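Local coordinates for Gp15 protein (Listeria phage PSA, PDB 6R5W) that serves as the homotrimeric receptor binding protein of the phage, its C-terminal part probably recognising the surface of the Listeria host cell, at the interface of chains A and B. Residues are numbered along the deposited sequence; one frame, centred on the assembly and turned at random. Chains: chain A/B, Gp15 protein.

The interface of chains A and B. Residues chain A 95, 127-129, 160, 162; chain B 123-125, 138, 140.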
ATOM      1  N   ILE A  95     -24.903  -5.166  -9.918  1.00 29.34           N
ATOM      2  CA  ILE A  95     -25.762  -6.283 -10.250  1.00 29.16           C
ATOM      3  C   ILE A  95     -26.457  -5.942 -11.553  1.00 34.45           C
ATOM      4  O   ILE A  95     -26.975  -4.828 -11.704  1.00 33.54           O
ATOM      5  CB  ILE A  95     -26.797  -6.559  -9.161  1.00 34.03           C
ATOM      6  CG1 ILE A  95     -26.111  -6.877  -7.807  1.00 31.95           C
ATOM      7  CG2 ILE A  95     -27.762  -7.733  -9.534  1.00 31.65           C
ATOM      8  CD1 ILE A  95     -27.118  -7.007  -6.652  1.00 35.33           C
ATOM      9  N   ALA A 127     -22.172 -15.061  -8.071  1.00 26.42           N
ATOM     10  CA  ALA A 127     -23.500 -15.396  -7.598  1.00 26.95           C
ATOM     11  C   ALA A 127     -24.576 -14.746  -8.462  1.00 28.25           C
ATOM     12  O   ALA A 127     -24.419 -13.640  -8.966  1.00 29.26           O
ATOM     13  CB  ALA A 127     -23.700 -14.950  -6.124  1.00 29.00           C
ATOM     14  N   GLN A 128     -25.724 -15.419  -8.559  1.00 27.51           N
ATOM     15  CA  GLN A 128     -26.935 -14.754  -8.999  1.00 27.97           C
ATOM     16  C   GLN A 128     -27.765 -14.416  -7.755  1.00 28.75           C
ATOM     17  O   GLN A 128     -27.553 -14.951  -6.655  1.00 32.42           O
ATOM     18  CB  GLN A 128     -27.752 -15.621  -9.976  1.00 31.43           C
ATOM     19  CG  GLN A 128     -27.008 -15.939 -11.241  1.00 30.35           C
ATOM     20  CD  GLN A 128     -27.993 -16.483 -12.355  1.00 28.79           C
ATOM     21  OE1 GLN A 128     -28.325 -17.687 -12.350  1.00 30.75           O
ATOM     22  NE2 GLN A 128     -28.452 -15.610 -13.190  1.00 29.22           N
ATOM     23  N   GLN A 129     -28.709 -13.523  -7.967  1.00 32.12           N
ATOM     24  CA  GLN A 129     -29.563 -12.996  -6.906  1.00 32.85           C
ATOM     25  C   GLN A 129     -30.706 -13.948  -6.587  1.00 32.78           C
ATOM     26  O   GLN A 129     -31.862 -13.712  -6.921  1.00 38.65           O
ATOM     27  CB  GLN A 129     -30.018 -11.640  -7.366  1.00 30.46           C
ATOM     28  CG  GLN A 129     -30.857 -10.842  -6.281  1.00 33.90           C
ATOM     29  CD  GLN A 129     -31.316  -9.510  -6.756  1.00 34.40           C
ATOM     30  OE1 GLN A 129     -30.643  -8.799  -7.474  1.00 33.75           O
ATOM     31  NE2 GLN A 129     -32.579  -9.195  -6.432  1.00 37.87           N
ATOM     32  N   GLY A 160     -24.640 -11.027 -10.188  1.00 29.65           N
ATOM     33  CA  GLY A 160     -23.743 -10.109  -9.507  1.00 28.13           C
ATOM     34  C   GLY A 160     -22.369  -9.970 -10.144  1.00 31.07           C
ATOM     35  O   GLY A 160     -21.843 -10.926 -10.711  1.00 30.24           O
ATOM     36  N   ASP A 162     -19.837  -8.381  -8.163  1.00 28.98           N
ATOM     37  CA  ASP A 162     -19.018  -7.979  -7.028  1.00 28.61           C
ATOM     38  C   ASP A 162     -17.790  -8.852  -6.795  1.00 30.29           C
ATOM     39  O   ASP A 162     -16.948  -8.460  -5.994  1.00 29.67           O
ATOM     40  CB  ASP A 162     -19.911  -7.970  -5.755  1.00 26.17           C
ATOM     41  CG  ASP A 162     -21.079  -7.046  -5.903  1.00 29.06           C
ATOM     42  OD1 ASP A 162     -20.797  -5.855  -6.084  1.00 29.72           O
ATOM     43  OD2 ASP A 162     -22.285  -7.491  -5.873  1.00 32.70           O
TER
ATOM     44  N   LEU B 123     -23.220  -9.493  -3.967  1.00 27.70           N
ATOM     45  CA  LEU B 123     -23.463 -10.915  -4.163  1.00 28.36           C
ATOM     46  C   LEU B 123     -22.145 -11.661  -4.383  1.00 26.32           C
ATOM     47  O   LEU B 123     -21.342 -11.260  -5.240  1.00 30.37           O
ATOM     48  CB  LEU B 123     -24.355 -11.122  -5.404  1.00 30.24           C
ATOM     49  CG  LEU B 123     -25.590 -10.250  -5.529  1.00 34.77           C
ATOM     50  CD1 LEU B 123     -26.468 -10.799  -6.683  1.00 30.48           C
ATOM     51  CD2 LEU B 123     -26.395 -10.186  -4.252  1.00 35.06           C
ATOM     52  N   TYR B 124     -21.931 -12.739  -3.639  1.00 26.39           N
ATOM     53  CA  TYR B 124     -20.741 -13.570  -3.698  1.00 27.64           C
ATOM     54  C   TYR B 124     -21.087 -15.049  -3.875  1.00 28.34           C
ATOM     55  O   TYR B 124     -21.957 -15.588  -3.188  1.00 26.30           O
ATOM     56  CB  TYR B 124     -19.893 -13.365  -2.389  1.00 26.83           C
ATOM     57  CG  TYR B 124     -19.368 -11.975  -2.286  1.00 25.87           C
ATOM     58  CD1 TYR B 124     -18.197 -11.614  -2.946  1.00 26.24           C
ATOM     59  CD2 TYR B 124     -20.104 -10.965  -1.634  1.00 27.72           C
ATOM     60  CE1 TYR B 124     -17.774 -10.339  -2.962  1.00 25.90           C
ATOM     61  CE2 TYR B 124     -19.679  -9.698  -1.651  1.00 28.66           C
ATOM     62  CZ  TYR B 124     -18.526  -9.367  -2.250  1.00 30.76           C
ATOM     63  OH  TYR B 124     -18.133  -8.067  -2.232  1.00 35.06           O
ATOM     64  N   SER B 125     -20.399 -15.728  -4.780  1.00 26.93           N
ATOM     65  CA  SER B 125     -20.493 -17.173  -4.853  0.50 27.04           C
ATOM     66  C   SER B 125     -19.423 -17.797  -3.965  1.00 31.39           C
ATOM     67  O   SER B 125     -18.255 -17.377  -3.988  1.00 32.62           O
ATOM     68  CB  SER B 125     -20.323 -17.666  -6.297  0.50 28.78           C
ATOM     69  OG  SER B 125     -19.906 -19.002  -6.222  0.50 31.68           O
ATOM     70  N   ASN B 138     -24.771 -19.110  -2.410  1.00 26.49           N
ATOM     71  CA  ASN B 138     -24.965 -17.706  -2.723  1.00 25.50           C
ATOM     72  C   ASN B 138     -24.995 -16.929  -1.395  1.00 31.15           C
ATOM     73  O   ASN B 138     -25.776 -17.273  -0.482  1.00 31.40           O
ATOM     74  CB  ASN B 138     -26.252 -17.443  -3.491  1.00 29.71           C
ATOM     75  CG  ASN B 138     -26.143 -17.837  -4.950  1.00 32.69           C
ATOM     76  OD1 ASN B 138     -25.080 -17.766  -5.550  1.00 29.49           O
ATOM     77  ND2 ASN B 138     -27.266 -18.227  -5.534  1.00 33.61           N
ATOM     78  N   TYR B 140     -25.120 -13.035   0.327  1.00 28.82           N
ATOM     79  CA  TYR B 140     -25.385 -11.614   0.222  1.00 27.56           C
ATOM     80  C   TYR B 140     -24.656 -10.899   1.380  1.00 30.84           C
ATOM     81  O   TYR B 140     -24.860 -11.239   2.542  1.00 29.38           O
ATOM     82  CB  TYR B 140     -26.871 -11.257   0.336  1.00 30.57           C
ATOM     83  CG  TYR B 140     -27.827 -11.676  -0.772  1.00 34.56           C
ATOM     84  CD1 TYR B 140     -27.432 -12.618  -1.764  1.00 36.79           C
ATOM     85  CD2 TYR B 140     -29.100 -11.184  -0.804  1.00 37.10           C
ATOM     86  CE1 TYR B 140     -28.280 -13.001  -2.756  1.00 36.69           C
ATOM     87  CE2 TYR B 140     -29.991 -11.578  -1.798  1.00 37.94           C
ATOM     88  CZ  TYR B 140     -29.576 -12.496  -2.778  1.00 40.73           C
ATOM     89  OH  TYR B 140     -30.467 -12.884  -3.766  1.00 42.07           O
TER
HETATM   90  O   HOH W   1     -20.476 -12.745  -7.311  1.00 30.22           O
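B:Leu123 of strand 122-127 pushes its side chain into chain A between A:Ile95, A:Gly160 and A:Gln129, within the beta-rich head domain that follows the helical stalk of this homotrimeric phage receptor binding protein. The apolar packing centres on this leucine. Its CG lies 3.8 Å from CD1 of A:Ile95, the two side chains crossing at about a right angle, while the CD1 methyl reaches CB of A:Gln129 at 3.7 Å and also meets CA of A:Gly160. The other methyl, CD2, sits over the rim of one face of the B:Tyr140 ring, a neighbour in its own chain that backs the leucine. A:Ala127 sets its methyl against the backbone of B:Tyr124 and beside CB of B:Leu123, with the B:Asn138 amide at its other flank.

Across from B:Tyr140, A:Gln129 has CG anti to the backbone N (chi1 -175°) and an extended chain, which crosses the tyrosine side chain at about a right angle and runs past the phenol tip with CG 3.3 Å from OH.

Polar links flank the leucine backbone. Its N donates to the carboxylate OD2 of A:Asp162 at 2.9 Å. The bond is nearly straight (164° at H) and meets the anti side of OD2, 33° out of the carboxylate plane. The aspartate CB also packs against the phenol end of B:Tyr124, 4.0 Å from CZ. A water bridges the chains, 2.7 Å from the carbonyl O of B:Leu123 and 3.0 Å from N of A:Ala127.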